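Local coordinates for hypothetical membrane protein (Corynebacterium glutamicum, PDB 6JS9), which binds heme in its N-terminal domain, the part modelled here, and probably hands it on within the corynebacterial heme uptake machinery, at residues Trp15-Ser20 and Glu171-Thr176; Thr27-Gly32 and Leu75-Glu80; Ile84-Met89 and Val108-Lys113. All blocks are in the same frame, centred on the assembly; numbering follows the deposited sequence.

Contact 1 of 3, residues Trp15-Ser20 and Glu171-Thr176; sequences WGFRQS and EALDPT. With HEM (protoporphyrin IX containing Fe), chain C.
The loop leading into helix 19-26, which carries the propionate-binding Ser-20 and the axial iron ligand Tyr-24, is pinned to the loop before strand 177-183. Arg-18 sits at the N-cap position, and the first helical N-H, Gln-19 N, donates to Asp-174 OD1 at 2.8 Å, meeting the oxygen from above the carboxylate plane. Asp-174 OD2 is bridged to Gly-16 N by a water and forms a salt bridge with Arg-22, so the two oxygens hold the helix start at different points, OD1 at Gln-19 N and OD2 at Arg-22. The backbone joins in: Asp-174 N donates to Phe-17 O at 2.9 Å. Trp-15, its CG anti to the backbone N (chi1 -170°), points NE1 at Asp-174 O, 2.8 Å away in the ring plane but above the carbonyl plane. Thr-176 CG2 lies over a face of the indole, a CH-pi contact 4.1 Å from the centroid of the five-membered ring of Trp-15. Leu-173 CD1 wedges between the edge of Trp-15 at CZ2 (3.8 Å) and Phe-17 CE1, while its CD2 touches Arg-18 CD. The Arg-18 chain, bent at chi2 (148°), reaches Glu-171, where NH1 forms a salt bridge to OE2 at 2.9 Å with the guanidinium and carboxylate planes 57° apart. In the guanidinium plane, Arg-18 NE donates to Ser-20 OG at 2.8 Å, probably helping to orient the hydroxyl, which donates to heme O1A over a very short 2.5 Å. Arg-18 is thus a second-shell residue, and the arrangement is that of a heme propionate site built on the first turn of a helix.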
loop_
_atom_site.group_PDB
_atom_site.type_symbol
_atom_site.label_atom_id
_atom_site.label_comp_id
_atom_site.label_asym_id
_atom_site.label_seq_id
_atom_site.Cartn_x
_atom_site.Cartn_y
_atom_site.Cartn_z
ATOM N N TRP A 15 -2.705 2.473 -6.672
ATOM C CA TRP A 15 -3.304 2.641 -5.344
ATOM C C TRP A 15 -2.528 3.683 -4.561
ATOM O O TRP A 15 -1.343 3.479 -4.287
ATOM C CB TRP A 15 -3.303 1.318 -4.582
ATOM C CG TRP A 15 -4.095 1.308 -3.303
ATOM C CD1 TRP A 15 -5.431 1.547 -3.165
ATOM C CD2 TRP A 15 -3.613 0.979 -1.988
ATOM N NE1 TRP A 15 -5.804 1.418 -1.843
ATOM C CE2 TRP A 15 -4.709 1.051 -1.107
ATOM C CE3 TRP A 15 -2.360 0.627 -1.475
ATOM C CZ2 TRP A 15 -4.587 0.805 0.264
ATOM C CZ3 TRP A 15 -2.240 0.366 -0.115
ATOM C CH2 TRP A 15 -3.347 0.467 0.738
ATOM N N GLY A 16 -3.197 4.767 -4.161
ATOM C CA GLY A 16 -2.544 5.811 -3.391
ATOM C C GLY A 16 -2.915 5.781 -1.920
ATOM O O GLY A 16 -2.991 6.831 -1.280
ATOM N N PHE A 17 -3.160 4.583 -1.383
ATOM C CA PHE A 17 -3.547 4.362 0.014
ATOM C C PHE A 17 -4.910 4.981 0.321
ATOM O O PHE A 17 -5.913 4.260 0.407
ATOM C CB PHE A 17 -2.473 4.893 0.977
ATOM C CG PHE A 17 -2.824 4.734 2.436
ATOM C CD1 PHE A 17 -3.090 3.480 2.970
ATOM C CD2 PHE A 17 -2.866 5.837 3.279
ATOM C CE1 PHE A 17 -3.418 3.321 4.326
ATOM C CE2 PHE A 17 -3.176 5.690 4.636
ATOM C CZ PHE A 17 -3.450 4.415 5.157
ATOM N N ARG A 18 -4.969 6.304 0.481
ATOM C CA ARG A 18 -6.229 6.963 0.831
ATOM C C ARG A 18 -6.130 8.448 0.523
ATOM O O ARG A 18 -5.264 9.136 1.075
ATOM C CB ARG A 18 -6.572 6.747 2.300
ATOM C CG ARG A 18 -7.754 7.572 2.731
ATOM C CD ARG A 18 -8.562 6.900 3.802
ATOM N NE ARG A 18 -9.462 7.873 4.402
ATOM C CZ ARG A 18 -10.456 7.572 5.221
ATOM N NH1 ARG A 18 -10.691 6.307 5.540
ATOM N NH2 ARG A 18 -11.210 8.546 5.721
ATOM N N GLN A 19 -7.025 8.954 -0.330
ATOM C CA GLN A 19 -6.872 10.324 -0.805
ATOM C C GLN A 19 -6.879 11.326 0.349
ATOM O O GLN A 19 -6.119 12.301 0.330
ATOM C CB GLN A 19 -7.963 10.678 -1.813
ATOM C CG GLN A 19 -7.677 11.994 -2.525
ATOM C CD GLN A 19 -8.729 12.345 -3.542
ATOM O OE1 GLN A 19 -9.892 11.970 -3.400
ATOM N NE2 GLN A 19 -8.330 13.061 -4.584
ATOM N N SER A 20 -7.725 11.111 1.357
ATOM C CA SER A 20 -7.764 12.057 2.473
ATOM C C SER A 20 -6.438 12.097 3.217
ATOM O O SER A 20 -6.058 13.145 3.754
ATOM C CB SER A 20 -8.897 11.709 3.439
ATOM O OG SER A 20 -8.588 10.541 4.183
ATOM N N GLU A 171 -12.091 0.667 8.049
ATOM C CA GLU A 171 -12.389 1.877 7.301
ATOM C C GLU A 171 -12.026 1.711 5.834
ATOM O O GLU A 171 -11.024 1.075 5.489
ATOM C CB GLU A 171 -11.645 3.070 7.884
ATOM C CG GLU A 171 -12.357 4.367 7.587
ATOM C CD GLU A 171 -12.093 5.445 8.621
ATOM O OE1 GLU A 171 -12.080 5.150 9.839
ATOM O OE2 GLU A 171 -11.896 6.599 8.200
ATOM N N ALA A 172 -12.857 2.282 4.967
ATOM C CA ALA A 172 -12.581 2.237 3.541
ATOM C C ALA A 172 -11.346 3.065 3.218
ATOM O O ALA A 172 -11.118 4.131 3.802
ATOM C CB ALA A 172 -13.780 2.747 2.745
ATOM N N LEU A 173 -10.538 2.557 2.306
ATOM C CA LEU A 173 -9.392 3.269 1.778
ATOM C C LEU A 173 -9.666 3.533 0.301
ATOM O O LEU A 173 -10.794 3.354 -0.168
ATOM C CB LEU A 173 -8.110 2.467 2.031
ATOM C CG LEU A 173 -7.757 2.111 3.482
ATOM C CD1 LEU A 173 -6.567 1.137 3.501
ATOM C CD2 LEU A 173 -7.478 3.367 4.371
ATOM N N ASP A 174 -8.656 4.000 -0.429
ATOM C CA ASP A 174 -8.840 4.180 -1.858
ATOM C C ASP A 174 -9.132 2.816 -2.479
ATOM O O ASP A 174 -8.599 1.801 -2.014
ATOM C CB ASP A 174 -7.595 4.775 -2.525
ATOM C CG ASP A 174 -7.478 6.287 -2.350
ATOM O OD1 ASP A 174 -8.376 6.909 -1.759
ATOM O OD2 ASP A 174 -6.472 6.850 -2.830
ATOM N N PRO A 175 -9.985 2.744 -3.495
ATOM C CA PRO A 175 -10.127 1.486 -4.229
ATOM C C PRO A 175 -8.838 1.145 -4.965
ATOM O O PRO A 175 -8.043 2.020 -5.317
ATOM C CB PRO A 175 -11.279 1.767 -5.200
ATOM C CG PRO A 175 -11.360 3.258 -5.286
ATOM C CD PRO A 175 -10.952 3.760 -3.944
ATOM N N THR A 176 -8.618 -0.149 -5.182
ATOM C CA THR A 176 -7.477 -0.552 -5.990
ATOM C C THR A 176 -7.846 -0.495 -7.465
ATOM O O THR A 176 -9.012 -0.621 -7.840
ATOM C CB THR A 176 -6.986 -1.956 -5.617
ATOM O OG1 THR A 176 -8.080 -2.878 -5.637
ATOM C CG2 THR A 176 -6.349 -1.958 -4.225
HETATM C CHA HEM C . -5.357 13.359 11.143
HETATM C CHB HEM C . -1.785 10.073 11.367
HETATM C CHC HEM C . 0.888 13.001 14.192
HETATM C CHD HEM C . -2.866 16.081 14.338
HETATM C C1A HEM C . -4.613 12.213 10.928
HETATM C C2A HEM C . -4.973 11.099 10.074
HETATM C C3A HEM C . -3.997 10.187 10.121
HETATM C C4A HEM C . -2.968 10.696 11.017
HETATM C CMA HEM C . -3.995 8.837 9.351
HETATM C CAA HEM C . -6.265 11.024 9.250
HETATM C CBA HEM C . -6.150 11.962 8.049
HETATM C CGA HEM C . -7.367 11.783 7.187
HETATM O O1A HEM C . -7.365 10.857 6.327
HETATM O O2A HEM C . -8.336 12.568 7.381
HETATM C C1B HEM C . -0.768 10.573 12.154
HETATM C C2B HEM C . 0.458 9.857 12.481
HETATM C C3B HEM C . 1.210 10.661 13.265
HETATM C C4B HEM C . 0.478 11.913 13.447
HETATM C CMB HEM C . 0.757 8.420 11.963
HETATM C CAB HEM C . 2.612 10.441 13.906
HETATM C CBB HEM C . 3.351 9.331 13.774
HETATM C C1C HEM C . 0.105 14.100 14.505
HETATM C C2C HEM C . 0.496 15.231 15.321
HETATM C C3C HEM C . -0.542 16.086 15.363
HETATM C C4C HEM C . -1.619 15.526 14.561
HETATM C CMC HEM C . 1.883 15.332 15.986
HETATM C CAC HEM C . -0.660 17.448 16.099
HETATM C CBC HEM C . 0.300 17.964 16.865
HETATM C C1D HEM C . -3.861 15.638 13.480
HETATM C C2D HEM C . -5.118 16.316 13.175
HETATM C C3D HEM C . -5.803 15.560 12.295
HETATM C C4D HEM C . -5.013 14.381 12.008
HETATM C CMD HEM C . -5.581 17.675 13.755
HETATM C CAD HEM C . -7.179 15.859 11.648
HETATM C CBD HEM C . -6.860 16.669 10.385
HETATM C CGD HEM C . -8.099 17.031 9.599
HETATM O O1D HEM C . -7.999 17.977 8.781
HETATM O O2D HEM C . -9.179 16.403 9.778
HETATM N NA HEM C . -3.383 11.929 11.476
HETATM N NB HEM C . -0.715 11.817 12.767
HETATM N NC HEM C . -1.176 14.328 14.048
HETATM N ND HEM C . -3.846 14.466 12.737
HETATM FE FE HEM C . -2.156 13.275 12.505
HETATM O O HOH W 1 -5.648 5.622 -5.087
#

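Contact 2 of 3, residues Thr27-Gly32 and Leu75-Glu80; sequences TGVAKG and LGHQAE. With HEM (protoporphyrin IX containing Fe), chain C.
One backbone hydrogen bond joins the turn after helix 19-26 to strand 63-79: His-77 N donates to Ala-30 O at 2.8 Å, nearly straight at 171° and on a carbonyl lone pair. The same oxygen accepts from a water that also takes the N-H of Gln-78, so two donors grip Ala-30 O. Beside it Gly-32 CA makes a C-H...O contact with Leu-75 O at 3.2 Å, and the glycine backbones of Gly-32 and Gly-76 pass only 4.2 Å apart between CA atoms. The turn is type I, Gly-28 to Lys-31, and it brings Ala-30 over the outer face of His-77, on the side of the heme where Tyr-24 is the axial iron ligand. Ala-30 CA lies over one face of the His-77 imidazole, a CH-pi contact 3.8 Å from the ring centroid, and the porphyrin covers the opposite face, with His-77 NE2 3.2 Å from HEM NC. Van der Waals packing continues through Val-29 CG1, 3.9 Å from HEM C2D on the neighbouring pyrrole. Both imidazole nitrogens have polar partners: NE2 is hydrogen-bonded to Tyr-24 OH and ND1 to Tyr-117 OH. These bonds fix the rotation of the ring, and the one to Tyr-24 would be consistent with phenolate character in the tyrosine oxygen bound to iron.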
loop_
_atom_site.group_PDB
_atom_site.type_symbol
_atom_site.label_atom_id
_atom_site.label_comp_id
_atom_site.label_asym_id
_atom_site.label_seq_id
_atom_site.Cartn_x
_atom_site.Cartn_y
_atom_site.Cartn_z
ATOM N N THR A 27 -1.715 19.151 1.759
ATOM C CA THR A 27 -2.368 20.444 1.904
ATOM C C THR A 27 -2.985 20.683 3.279
ATOM O O THR A 27 -3.394 21.815 3.558
ATOM C CB THR A 27 -3.467 20.622 0.839
ATOM O OG1 THR A 27 -4.454 19.589 0.986
ATOM C CG2 THR A 27 -2.883 20.571 -0.561
ATOM N N GLY A 28 -3.054 19.677 4.146
ATOM C CA GLY A 28 -3.661 19.823 5.452
ATOM C C GLY A 28 -2.654 20.121 6.548
ATOM O O GLY A 28 -1.547 20.609 6.301
ATOM N N VAL A 29 -3.029 19.767 7.780
ATOM C CA VAL A 29 -2.281 20.216 8.952
ATOM C C VAL A 29 -0.890 19.577 9.053
ATOM O O VAL A 29 -0.003 20.141 9.703
ATOM C CB VAL A 29 -3.146 19.986 10.217
ATOM C CG1 VAL A 29 -3.280 18.514 10.561
ATOM C CG2 VAL A 29 -2.627 20.801 11.406
ATOM N N ALA A 30 -0.648 18.441 8.388
ATOM C CA ALA A 30 0.675 17.812 8.439
ATOM C C ALA A 30 1.736 18.657 7.740
ATOM O O ALA A 30 2.899 18.654 8.164
ATOM C CB ALA A 30 0.631 16.418 7.806
ATOM N N LYS A 31 1.358 19.375 6.680
ATOM C CA LYS A 31 2.259 20.268 5.950
ATOM C C LYS A 31 3.588 19.580 5.634
ATOM O O LYS A 31 4.665 20.044 6.008
ATOM C CB LYS A 31 2.482 21.570 6.732
ATOM C CG LYS A 31 1.304 22.524 6.650
ATOM C CD LYS A 31 0.854 22.658 5.196
ATOM C CE LYS A 31 -0.572 23.167 5.074
ATOM N NZ LYS A 31 -0.752 24.420 5.816
ATOM N N GLY A 32 3.498 18.446 4.935
ATOM C CA GLY A 32 4.678 17.662 4.612
ATOM C C GLY A 32 4.764 17.342 3.127
ATOM O O GLY A 32 4.416 18.157 2.267
ATOM N N LEU A 75 5.929 12.214 4.944
ATOM C CA LEU A 75 6.512 13.103 5.939
ATOM C C LEU A 75 5.449 14.093 6.376
ATOM O O LEU A 75 4.712 14.621 5.540
ATOM C CB LEU A 75 7.718 13.875 5.386
ATOM C CG LEU A 75 9.025 13.130 5.135
ATOM C CD1 LEU A 75 10.037 14.033 4.442
ATOM C CD2 LEU A 75 9.605 12.556 6.438
ATOM N N GLY A 76 5.373 14.349 7.681
ATOM C CA GLY A 76 4.486 15.385 8.176
ATOM C C GLY A 76 4.936 15.907 9.522
ATOM O O GLY A 76 5.724 15.269 10.229
ATOM N N HIS A 77 4.435 17.096 9.866
ATOM C CA HIS A 77 4.586 17.664 11.209
ATOM C C HIS A 77 6.060 17.915 11.545
ATOM O O HIS A 77 6.650 17.306 12.439
ATOM C CB HIS A 77 3.924 16.748 12.247
ATOM C CG HIS A 77 2.436 16.691 12.127
ATOM N ND1 HIS A 77 1.637 17.803 12.282
ATOM C CD2 HIS A 77 1.600 15.660 11.867
ATOM C CE1 HIS A 77 0.373 17.458 12.108
ATOM N NE2 HIS A 77 0.324 16.164 11.858
ATOM N N GLN A 78 6.637 18.860 10.812
ATOM C CA GLN A 78 8.026 19.207 11.046
ATOM C C GLN A 78 8.150 19.939 12.373
ATOM O O GLN A 78 7.598 21.030 12.544
ATOM C CB GLN A 78 8.568 20.063 9.912
ATOM C CG GLN A 78 10.036 20.377 10.111
ATOM C CD GLN A 78 10.675 20.951 8.882
ATOM O OE1 GLN A 78 10.037 21.671 8.112
ATOM N NE2 GLN A 78 11.948 20.629 8.679
ATOM N N ALA A 79 8.863 19.332 13.316
ATOM C CA ALA A 79 9.112 19.932 14.621
ATOM C C ALA A 79 10.617 20.018 14.818
ATOM O O ALA A 79 11.302 18.989 14.841
ATOM C CB ALA A 79 8.454 19.121 15.738
ATOM N N GLU A 80 11.127 21.243 14.945
ATOM C CA GLU A 80 12.569 21.508 14.995
ATOM C C GLU A 80 13.170 20.965 13.705
ATOM O O GLU A 80 12.787 21.443 12.622
ATOM C CB GLU A 80 13.147 20.946 16.300
ATOM C CG GLU A 80 12.613 21.640 17.558
ATOM C CD GLU A 80 13.338 21.220 18.829
ATOM O OE1 GLU A 80 12.909 20.237 19.476
ATOM O OE2 GLU A 80 14.342 21.880 19.179
HETATM C CHA HEM C . -5.357 13.359 11.143
HETATM C CHB HEM C . -1.785 10.073 11.367
HETATM C CHC HEM C . 0.888 13.001 14.192
HETATM C CHD HEM C . -2.866 16.081 14.338
HETATM C C1A HEM C . -4.613 12.213 10.928
HETATM C C2A HEM C . -4.973 11.099 10.074
HETATM C C3A HEM C . -3.997 10.187 10.121
HETATM C C4A HEM C . -2.968 10.696 11.017
HETATM C CMA HEM C . -3.995 8.837 9.351
HETATM C CAA HEM C . -6.265 11.024 9.250
HETATM C CBA HEM C . -6.150 11.962 8.049
HETATM C CGA HEM C . -7.367 11.783 7.187
HETATM O O1A HEM C . -7.365 10.857 6.327
HETATM O O2A HEM C . -8.336 12.568 7.381
HETATM C C1B HEM C . -0.768 10.573 12.154
HETATM C C2B HEM C . 0.458 9.857 12.481
HETATM C C3B HEM C . 1.210 10.661 13.265
HETATM C C4B HEM C . 0.478 11.913 13.447
HETATM C CMB HEM C . 0.757 8.420 11.963
HETATM C CAB HEM C . 2.612 10.441 13.906
HETATM C CBB HEM C . 3.351 9.331 13.774
HETATM C C1C HEM C . 0.105 14.100 14.505
HETATM C C2C HEM C . 0.496 15.231 15.321
HETATM C C3C HEM C . -0.542 16.086 15.363
HETATM C C4C HEM C . -1.619 15.526 14.561
HETATM C CMC HEM C . 1.883 15.332 15.986
HETATM C CAC HEM C . -0.660 17.448 16.099
HETATM C CBC HEM C . 0.300 17.964 16.865
HETATM C C1D HEM C . -3.861 15.638 13.480
HETATM C C2D HEM C . -5.118 16.316 13.175
HETATM C C3D HEM C . -5.803 15.560 12.295
HETATM C C4D HEM C . -5.013 14.381 12.008
HETATM C CMD HEM C . -5.581 17.675 13.755
HETATM C CAD HEM C . -7.179 15.859 11.648
HETATM C CBD HEM C . -6.860 16.669 10.385
HETATM C CGD HEM C . -8.099 17.031 9.599
HETATM O O1D HEM C . -7.999 17.977 8.781
HETATM O O2D HEM C . -9.179 16.403 9.778
HETATM N NA HEM C . -3.383 11.929 11.476
HETATM N NB HEM C . -0.715 11.817 12.767
HETATM N NC HEM C . -1.176 14.328 14.048
HETATM N ND HEM C . -3.846 14.466 12.737
HETATM FE FE HEM C . -2.156 13.275 12.505
HETATM O O HOH W 2 5.098 20.555 8.993
#

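Contact 3 of 3, residues Ile84-Met89 and Val108-Lys113; sequences ILDTTM and VAREFK. With HEM (protoporphyrin IX containing Fe), chain C.
Against the porphyrin, Leu-85 lays CD1 3.4 Å from HEM C2B on the His-77 side, and Phe-112 sets CD1 3.5 Å from HEM C4B on the opposite face. The vinyl tip meets backbone oxygens: HEM CBB is 3.3 Å from Arg-110 O. Behind these groups the strands pair antiparallel. Thr-88 and Val-108 form a hydrogen-bonded pair, Thr-88 N donating to Val-108 O at 2.8 Å and Val-108 N returning a bond to Thr-88 O. Thr-87 and Ala-109 are a non-hydrogen-bonded pair, Thr-87 OG1 touching Ala-109 CB at 3.5 Å. Arg-110 N donates to Asp-86 O at 3.1 Å, from above the carbonyl plane. Past this bond the chains diverge and two waters bridge them: one links Asp-86 N, Thr-87 OG1 and Arg-110 O, another the carbonyls of Ile-84 and Glu-111. Arg-110 NE passes 3.7 Å from Asp-86 CB without a salt bridge; Arg-110 NH2 bonds Gly-121 O and the guanidinium makes a cation-pi contact with Tyr-123, while the Asp-86 carboxylate is held by His-73 and Tyr-123. Ile-84 and Leu-85 both face Gly-76 in a classic beta bulge. The hairpin of strands 82-97 and 100-110 is flanked by strand 63-79 and by strands 123-127 and 129-136.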
loop_
_atom_site.group_PDB
_atom_site.type_symbol
_atom_site.label_atom_id
_atom_site.label_comp_id
_atom_site.label_asym_id
_atom_site.label_seq_id
_atom_site.Cartn_x
_atom_site.Cartn_y
_atom_site.Cartn_z
ATOM N N ILE A 84 7.652 14.596 12.790
ATOM C CA ILE A 84 6.990 13.751 13.781
ATOM C C ILE A 84 6.196 12.633 13.109
ATOM O O ILE A 84 6.129 11.514 13.633
ATOM C CB ILE A 84 6.122 14.606 14.721
ATOM C CG1 ILE A 84 7.017 15.558 15.517
ATOM C CG2 ILE A 84 5.343 13.723 15.675
ATOM C CD1 ILE A 84 6.271 16.373 16.541
ATOM N N LEU A 85 5.596 12.892 11.945
ATOM C CA LEU A 85 5.054 11.827 11.104
ATOM C C LEU A 85 6.115 11.487 10.064
ATOM O O LEU A 85 6.416 12.305 9.188
ATOM C CB LEU A 85 3.739 12.243 10.441
ATOM C CG LEU A 85 2.935 11.131 9.731
ATOM C CD1 LEU A 85 1.453 11.516 9.627
ATOM C CD2 LEU A 85 3.475 10.797 8.329
ATOM N N ASP A 86 6.673 10.273 10.152
ATOM C CA ASP A 86 7.703 9.813 9.212
ATOM C C ASP A 86 7.453 8.321 8.959
ATOM O O ASP A 86 7.972 7.470 9.688
ATOM C CB ASP A 86 9.100 10.083 9.765
ATOM C CG ASP A 86 10.213 9.799 8.762
ATOM O OD1 ASP A 86 10.015 9.002 7.827
ATOM O OD2 ASP A 86 11.311 10.375 8.911
ATOM N N THR A 87 6.668 8.018 7.914
ATOM C CA THR A 87 6.249 6.663 7.575
ATOM C C THR A 87 6.705 6.315 6.170
ATOM O O THR A 87 6.426 7.054 5.218
ATOM C CB THR A 87 4.735 6.492 7.647
ATOM O OG1 THR A 87 4.286 6.773 8.974
ATOM C CG2 THR A 87 4.332 5.052 7.251
ATOM N N THR A 88 7.391 5.183 6.047
ATOM C CA THR A 88 7.844 4.652 4.771
ATOM C C THR A 88 7.202 3.291 4.535
ATOM O O THR A 88 7.291 2.396 5.387
ATOM C CB THR A 88 9.369 4.526 4.727
ATOM O OG1 THR A 88 9.953 5.825 4.842
ATOM C CG2 THR A 88 9.818 3.888 3.403
ATOM N N MET A 89 6.553 3.151 3.386
ATOM C CA MET A 89 5.874 1.932 2.988
ATOM C C MET A 89 6.632 1.323 1.822
ATOM O O MET A 89 6.865 2.006 0.819
ATOM C CB MET A 89 4.441 2.264 2.593
ATOM C CG MET A 89 3.642 1.132 2.056
ATOM S SD MET A 89 2.004 1.751 1.662
ATOM C CE MET A 89 1.594 2.544 3.214
ATOM N N VAL A 108 8.155 1.260 7.953
ATOM C CA VAL A 108 9.096 1.862 8.884
ATOM C C VAL A 108 8.497 3.212 9.259
ATOM O O VAL A 108 8.412 4.112 8.413
ATOM C CB VAL A 108 10.493 2.021 8.274
ATOM C CG1 VAL A 108 11.408 2.746 9.239
ATOM C CG2 VAL A 108 11.056 0.642 7.894
ATOM N N ALA A 109 8.053 3.346 10.505
ATOM C CA ALA A 109 7.174 4.451 10.852
ATOM C C ALA A 109 7.407 4.890 12.285
ATOM O O ALA A 109 7.501 4.053 13.190
ATOM C CB ALA A 109 5.701 4.059 10.669
ATOM N N ARG A 110 7.480 6.205 12.490
ATOM C CA ARG A 110 7.480 6.723 13.851
ATOM C C ARG A 110 6.166 6.370 14.534
ATOM O O ARG A 110 5.090 6.487 13.939
ATOM C CB ARG A 110 7.695 8.234 13.861
ATOM C CG ARG A 110 9.113 8.644 13.513
ATOM C CD ARG A 110 9.349 10.102 13.795
ATOM N NE ARG A 110 10.583 10.563 13.169
ATOM C CZ ARG A 110 11.778 10.485 13.745
ATOM N NH1 ARG A 110 12.857 10.931 13.109
ATOM N NH2 ARG A 110 11.894 9.963 14.960
ATOM N N GLU A 111 6.268 5.897 15.775
ATOM C CA GLU A 111 5.094 5.716 16.617
ATOM C C GLU A 111 4.384 7.047 16.838
ATOM O O GLU A 111 5.025 8.088 17.018
ATOM C CB GLU A 111 5.521 5.120 17.962
ATOM C CG GLU A 111 4.377 4.749 18.880
ATOM C CD GLU A 111 4.853 4.264 20.243
ATOM O OE1 GLU A 111 6.034 4.507 20.587
ATOM O OE2 GLU A 111 4.043 3.642 20.966
ATOM N N PHE A 112 3.052 7.015 16.827
ATOM C CA PHE A 112 2.266 8.203 17.140
ATOM C C PHE A 112 2.227 8.393 18.650
ATOM O O PHE A 112 1.817 7.486 19.379
ATOM C CB PHE A 112 0.852 8.071 16.587
ATOM C CG PHE A 112 -0.075 9.132 17.085
ATOM C CD1 PHE A 112 0.045 10.435 16.639
ATOM C CD2 PHE A 112 -1.049 8.835 18.017
ATOM C CE1 PHE A 112 -0.794 11.421 17.108
ATOM C CE2 PHE A 112 -1.895 9.819 18.490
ATOM C CZ PHE A 112 -1.772 11.112 18.028
ATOM N N LYS A 113 2.656 9.559 19.131
ATOM C CA LYS A 113 2.769 9.786 20.568
ATOM C C LYS A 113 1.697 10.705 21.130
ATOM O O LYS A 113 1.644 10.881 22.348
ATOM C CB LYS A 113 4.144 10.373 20.917
ATOM C CG LYS A 113 5.315 9.501 20.501
ATOM C CD LYS A 113 5.271 8.142 21.186
ATOM C CE LYS A 113 5.605 8.232 22.675
ATOM N NZ LYS A 113 7.002 8.715 22.928
HETATM C CHA HEM C . -5.357 13.359 11.143
HETATM C CHB HEM C . -1.785 10.073 11.367
HETATM C CHC HEM C . 0.888 13.001 14.192
HETATM C CHD HEM C . -2.866 16.081 14.338
HETATM C C1A HEM C . -4.613 12.213 10.928
HETATM C C2A HEM C . -4.973 11.099 10.074
HETATM C C3A HEM C . -3.997 10.187 10.121
HETATM C C4A HEM C . -2.968 10.696 11.017
HETATM C CMA HEM C . -3.995 8.837 9.351
HETATM C CAA HEM C . -6.265 11.024 9.250
HETATM C CBA HEM C . -6.150 11.962 8.049
HETATM C CGA HEM C . -7.367 11.783 7.187
HETATM O O1A HEM C . -7.365 10.857 6.327
HETATM O O2A HEM C . -8.336 12.568 7.381
HETATM C C1B HEM C . -0.768 10.573 12.154
HETATM C C2B HEM C . 0.458 9.857 12.481
HETATM C C3B HEM C . 1.210 10.661 13.265
HETATM C C4B HEM C . 0.478 11.913 13.447
HETATM C CMB HEM C . 0.757 8.420 11.963
HETATM C CAB HEM C . 2.612 10.441 13.906
HETATM C CBB HEM C . 3.351 9.331 13.774
HETATM C C1C HEM C . 0.105 14.100 14.505
HETATM C C2C HEM C . 0.496 15.231 15.321
HETATM C C3C HEM C . -0.542 16.086 15.363
HETATM C C4C HEM C . -1.619 15.526 14.561
HETATM C CMC HEM C . 1.883 15.332 15.986
HETATM C CAC HEM C . -0.660 17.448 16.099
HETATM C CBC HEM C . 0.300 17.964 16.865
HETATM C C1D HEM C . -3.861 15.638 13.480
HETATM C C2D HEM C . -5.118 16.316 13.175
HETATM C C3D HEM C . -5.803 15.560 12.295
HETATM C C4D HEM C . -5.013 14.381 12.008
HETATM C CMD HEM C . -5.581 17.675 13.755
HETATM C CAD HEM C . -7.179 15.859 11.648
HETATM C CBD HEM C . -6.860 16.669 10.385
HETATM C CGD HEM C . -8.099 17.031 9.599
HETATM O O1D HEM C . -7.999 17.977 8.781
HETATM O O2D HEM C . -9.179 16.403 9.778
HETATM N NA HEM C . -3.383 11.929 11.476
HETATM N NB HEM C . -0.715 11.817 12.767
HETATM N NC HEM C . -1.176 14.328 14.048
HETATM N ND HEM C . -3.846 14.466 12.737
HETATM FE FE HEM C . -2.156 13.275 12.505
HETATM O O HOH W 3 6.083 10.564 16.391
HETATM O O HOH W 4 5.165 8.110 11.496
#

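In the fold
Contacts 2 and 3 are neighbours, centres 12 Å apart, on adjoining strands 63-79 and 82-97 of the same antiparallel sheet; they touch through Gly-76 with Leu-85 and His-77 with Ile-84. Contact 1 lies about 20 Å and 18 Å from them by centres, nearer the centre of the folded chain. Along the sequence it closes a long loop holding the other two, which follow one another in series. All three reach the heme: contact 1 holds a propionate, contact 2 covers the side of the porphyrin with the axial tyrosine, and contact 3 lines a vinyl-bearing part. Helix 19-26 links contacts 1 and 2, so the pocket of this HtaA domain draws on distant parts of the chain.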